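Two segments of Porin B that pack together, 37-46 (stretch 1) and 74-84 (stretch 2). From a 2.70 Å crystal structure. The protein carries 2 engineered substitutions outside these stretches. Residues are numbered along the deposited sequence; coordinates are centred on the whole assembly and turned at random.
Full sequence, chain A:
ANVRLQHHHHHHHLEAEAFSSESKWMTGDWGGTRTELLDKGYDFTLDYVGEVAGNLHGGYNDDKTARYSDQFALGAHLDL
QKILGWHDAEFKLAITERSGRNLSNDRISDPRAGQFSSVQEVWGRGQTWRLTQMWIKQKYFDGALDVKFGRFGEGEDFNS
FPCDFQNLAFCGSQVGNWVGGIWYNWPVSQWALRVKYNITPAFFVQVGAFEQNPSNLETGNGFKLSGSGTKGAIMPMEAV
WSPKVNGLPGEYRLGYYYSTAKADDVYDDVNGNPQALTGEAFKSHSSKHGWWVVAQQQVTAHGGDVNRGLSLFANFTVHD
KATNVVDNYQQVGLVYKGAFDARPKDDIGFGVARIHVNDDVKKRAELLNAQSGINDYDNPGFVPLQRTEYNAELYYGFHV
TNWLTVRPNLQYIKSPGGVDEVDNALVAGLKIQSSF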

# COMPACT_ATOMS: atom_id res chain seq x y z
N LEU A 37 24.85 19.88 -5.74
CA LEU A 37 24.76 18.43 -5.74
C LEU A 37 23.68 17.93 -6.69
O LEU A 37 23.90 16.96 -7.43
CB LEU A 37 24.51 17.93 -4.33
CG LEU A 37 25.73 18.02 -3.41
CD1 LEU A 37 25.32 17.69 -1.99
CD2 LEU A 37 26.80 17.07 -3.89
N LEU A 38 22.54 18.62 -6.68
CA LEU A 38 21.46 18.34 -7.64
C LEU A 38 21.91 18.46 -9.09
O LEU A 38 21.55 17.63 -9.92
CB LEU A 38 20.29 19.30 -7.39
CG LEU A 38 18.91 18.72 -7.05
CD1 LEU A 38 19.02 17.32 -6.48
CD2 LEU A 38 18.17 19.63 -6.07
N ASP A 39 22.70 19.49 -9.39
CA ASP A 39 23.17 19.72 -10.75
C ASP A 39 24.15 18.63 -11.13
O ASP A 39 24.14 18.15 -12.27
CB ASP A 39 23.83 21.09 -10.90
CG ASP A 39 22.82 22.23 -10.90
OD1 ASP A 39 21.62 21.97 -11.20
OD2 ASP A 39 23.21 23.40 -10.60
N LYS A 40 24.99 18.23 -10.17
CA LYS A 40 25.97 17.18 -10.39
C LYS A 40 25.34 15.78 -10.46
O LYS A 40 26.01 14.82 -10.79
CB LYS A 40 27.04 17.21 -9.29
CG LYS A 40 27.95 18.44 -9.33
N GLY A 41 24.05 15.69 -10.14
CA GLY A 41 23.33 14.43 -10.29
C GLY A 41 22.92 13.75 -8.99
O GLY A 41 22.44 12.62 -9.02
N TYR A 42 23.10 14.44 -7.86
CA TYR A 42 22.77 13.87 -6.55
C TYR A 42 21.54 14.51 -5.90
O TYR A 42 21.51 15.71 -5.65
CB TYR A 42 23.96 14.00 -5.60
CG TYR A 42 25.23 13.33 -6.07
CD1 TYR A 42 26.04 13.94 -7.03
CD2 TYR A 42 25.63 12.11 -5.55
CE1 TYR A 42 27.20 13.34 -7.47
CE2 TYR A 42 26.80 11.51 -5.97
CZ TYR A 42 27.57 12.12 -6.93
OH TYR A 42 28.72 11.52 -7.36
N ASP A 43 20.54 13.69 -5.60
CA ASP A 43 19.32 14.15 -4.96
C ASP A 43 19.15 13.40 -3.65
O ASP A 43 18.65 12.27 -3.63
CB ASP A 43 18.14 13.91 -5.89
CG ASP A 43 16.85 14.55 -5.40
OD1 ASP A 43 16.86 15.24 -4.35
OD2 ASP A 43 15.81 14.37 -6.08
N PHE A 44 19.59 14.02 -2.55
CA PHE A 44 19.46 13.39 -1.24
C PHE A 44 18.18 13.85 -0.56
O PHE A 44 17.87 15.04 -0.54
CB PHE A 44 20.66 13.73 -0.34
CG PHE A 44 21.98 13.22 -0.86
CD1 PHE A 44 22.34 11.89 -0.68
CD2 PHE A 44 22.86 14.07 -1.52
CE1 PHE A 44 23.56 11.42 -1.17
CE2 PHE A 44 24.07 13.61 -2.00
CZ PHE A 44 24.43 12.28 -1.83
N THR A 45 17.44 12.90 -0.01
CA THR A 45 16.16 13.21 0.61
C THR A 45 15.97 12.53 1.96
O THR A 45 16.44 11.42 2.18
CB THR A 45 15.03 12.77 -0.29
OG1 THR A 45 15.13 11.35 -0.50
CG2 THR A 45 15.14 13.48 -1.63
N LEU A 46 15.26 13.21 2.85
CA LEU A 46 14.91 12.64 4.15
C LEU A 46 13.46 13.00 4.43
O LEU A 46 13.15 14.12 4.83
CB LEU A 46 15.82 13.19 5.25
CG LEU A 46 16.06 12.27 6.45
CD1 LEU A 46 16.00 13.04 7.77
CD2 LEU A 46 15.13 11.06 6.46
N LEU A 74 15.27 7.70 4.15
CA LEU A 74 16.52 8.35 3.79
C LEU A 74 16.86 7.88 2.38
O LEU A 74 16.93 6.68 2.13
CB LEU A 74 17.60 7.95 4.80
CG LEU A 74 18.97 8.62 4.94
CD1 LEU A 74 20.01 7.92 4.09
CD2 LEU A 74 18.89 10.08 4.58
N GLY A 75 17.05 8.81 1.45
CA GLY A 75 17.19 8.44 0.06
C GLY A 75 18.36 9.06 -0.67
O GLY A 75 18.83 10.16 -0.36
N ALA A 76 18.86 8.33 -1.66
CA ALA A 76 19.91 8.85 -2.52
C ALA A 76 19.61 8.51 -3.98
O ALA A 76 19.55 7.34 -4.35
CB ALA A 76 21.26 8.30 -2.11
N HIS A 77 19.41 9.55 -4.78
CA HIS A 77 18.98 9.40 -6.17
C HIS A 77 20.09 9.86 -7.09
O HIS A 77 20.43 11.04 -7.12
CB HIS A 77 17.75 10.26 -6.40
CG HIS A 77 16.95 9.87 -7.61
ND1 HIS A 77 17.10 8.66 -8.24
CD2 HIS A 77 15.99 10.54 -8.30
CE1 HIS A 77 16.27 8.59 -9.26
NE2 HIS A 77 15.59 9.72 -9.32
N LEU A 78 20.66 8.93 -7.85
CA LEU A 78 21.82 9.26 -8.65
C LEU A 78 21.54 9.29 -10.15
O LEU A 78 21.03 8.33 -10.74
CB LEU A 78 22.98 8.32 -8.34
CG LEU A 78 23.85 8.66 -7.12
CD1 LEU A 78 23.03 8.82 -5.84
CD2 LEU A 78 24.93 7.58 -6.95
N ASP A 79 21.87 10.42 -10.76
CA ASP A 79 21.85 10.55 -12.21
C ASP A 79 23.17 9.96 -12.72
O ASP A 79 24.20 10.65 -12.76
CB ASP A 79 21.74 12.04 -12.57
CG ASP A 79 21.54 12.28 -14.05
OD1 ASP A 79 22.20 11.60 -14.87
OD2 ASP A 79 20.72 13.15 -14.41
N LEU A 80 23.15 8.68 -13.10
CA LEU A 80 24.38 8.00 -13.50
C LEU A 80 24.94 8.47 -14.85
O LEU A 80 26.06 8.09 -15.24
CB LEU A 80 24.20 6.48 -13.52
CG LEU A 80 23.94 5.79 -12.19
CD1 LEU A 80 23.86 4.29 -12.41
CD2 LEU A 80 25.01 6.15 -11.18
N GLN A 81 24.18 9.29 -15.57
CA GLN A 81 24.67 9.80 -16.84
C GLN A 81 25.65 10.93 -16.59
O GLN A 81 26.68 11.03 -17.27
CB GLN A 81 23.54 10.28 -17.74
CG GLN A 81 24.02 10.58 -19.14
CD GLN A 81 22.95 11.17 -20.03
OE1 GLN A 81 21.89 10.56 -20.25
NE2 GLN A 81 23.21 12.37 -20.54
N LYS A 82 25.34 11.79 -15.62
CA LYS A 82 26.24 12.86 -15.24
C LYS A 82 27.41 12.28 -14.47
O LYS A 82 28.56 12.59 -14.74
CB LYS A 82 25.49 13.93 -14.43
CG LYS A 82 24.31 14.62 -15.13
CD LYS A 82 23.60 15.60 -14.18
CE LYS A 82 22.37 16.28 -14.77
NZ LYS A 82 21.73 17.25 -13.81
N ILE A 83 27.10 11.40 -13.53
CA ILE A 83 28.09 10.85 -12.61
C ILE A 83 29.04 9.82 -13.24
O ILE A 83 30.24 9.83 -12.96
CB ILE A 83 27.39 10.25 -11.38
CG1 ILE A 83 26.66 11.36 -10.61
CG2 ILE A 83 28.36 9.52 -10.49
CD1 ILE A 83 25.69 10.83 -9.60
N LEU A 84 28.51 8.95 -14.10
CA LEU A 84 29.29 7.84 -14.68
C LEU A 84 29.34 7.87 -16.21
O LEU A 84 30.11 7.12 -16.83
CB LEU A 84 28.72 6.50 -14.20
CG LEU A 84 29.37 5.78 -13.01
CD1 LEU A 84 30.03 6.74 -12.05
CD2 LEU A 84 28.34 4.94 -12.28

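Antiparallel strands pair through alternating hydrogen-bonded and non-hydrogen-bonded residue pairs, and these two segments of Porin B illustrate the rule. Strands 42-46 and 74-79 run at 168° to one another. At the hydrogen-bonded pairs each residue both gives and receives: Asp 43 N reaches His 77 O at 3.1 Å and His 77 N returns to Asp 43 O at 3.0 Å, while Thr 45 N to Gly 75 O (3.1 Å) and Gly 75 N to Thr 45 O (2.8 Å) repeat the pattern. Asp 79 N extends the ladder to Gly 41 O, 2.9 Å away and nearly linear at 172°.

Gly 41 ends the preceding helix in a Schellman motif. Its positive phi suits glycine, and a CB there would also crowd Asp 79 CB and Ile 83 CG1. At Gly 75, likewise, a CB would clash with Thr 45 OG1.

Side chains alternate between the faces. Tyr 42, Phe 44 and Leu 46 share one with Leu 78, Ala 76 and Leu 74, giving apolar contacts such as Phe 44 CE1 to Ala 76 CB at 4.0 Å. Beyond the strand, Ile 83 CD1 sits over the Tyr 42 ring, a CH-pi contact. Asp 79 OD1 caps the second helix, whose Lys 82 stretches back, all trans beyond chi1, so that NZ donates to Asp 39 O at 3.0 Å.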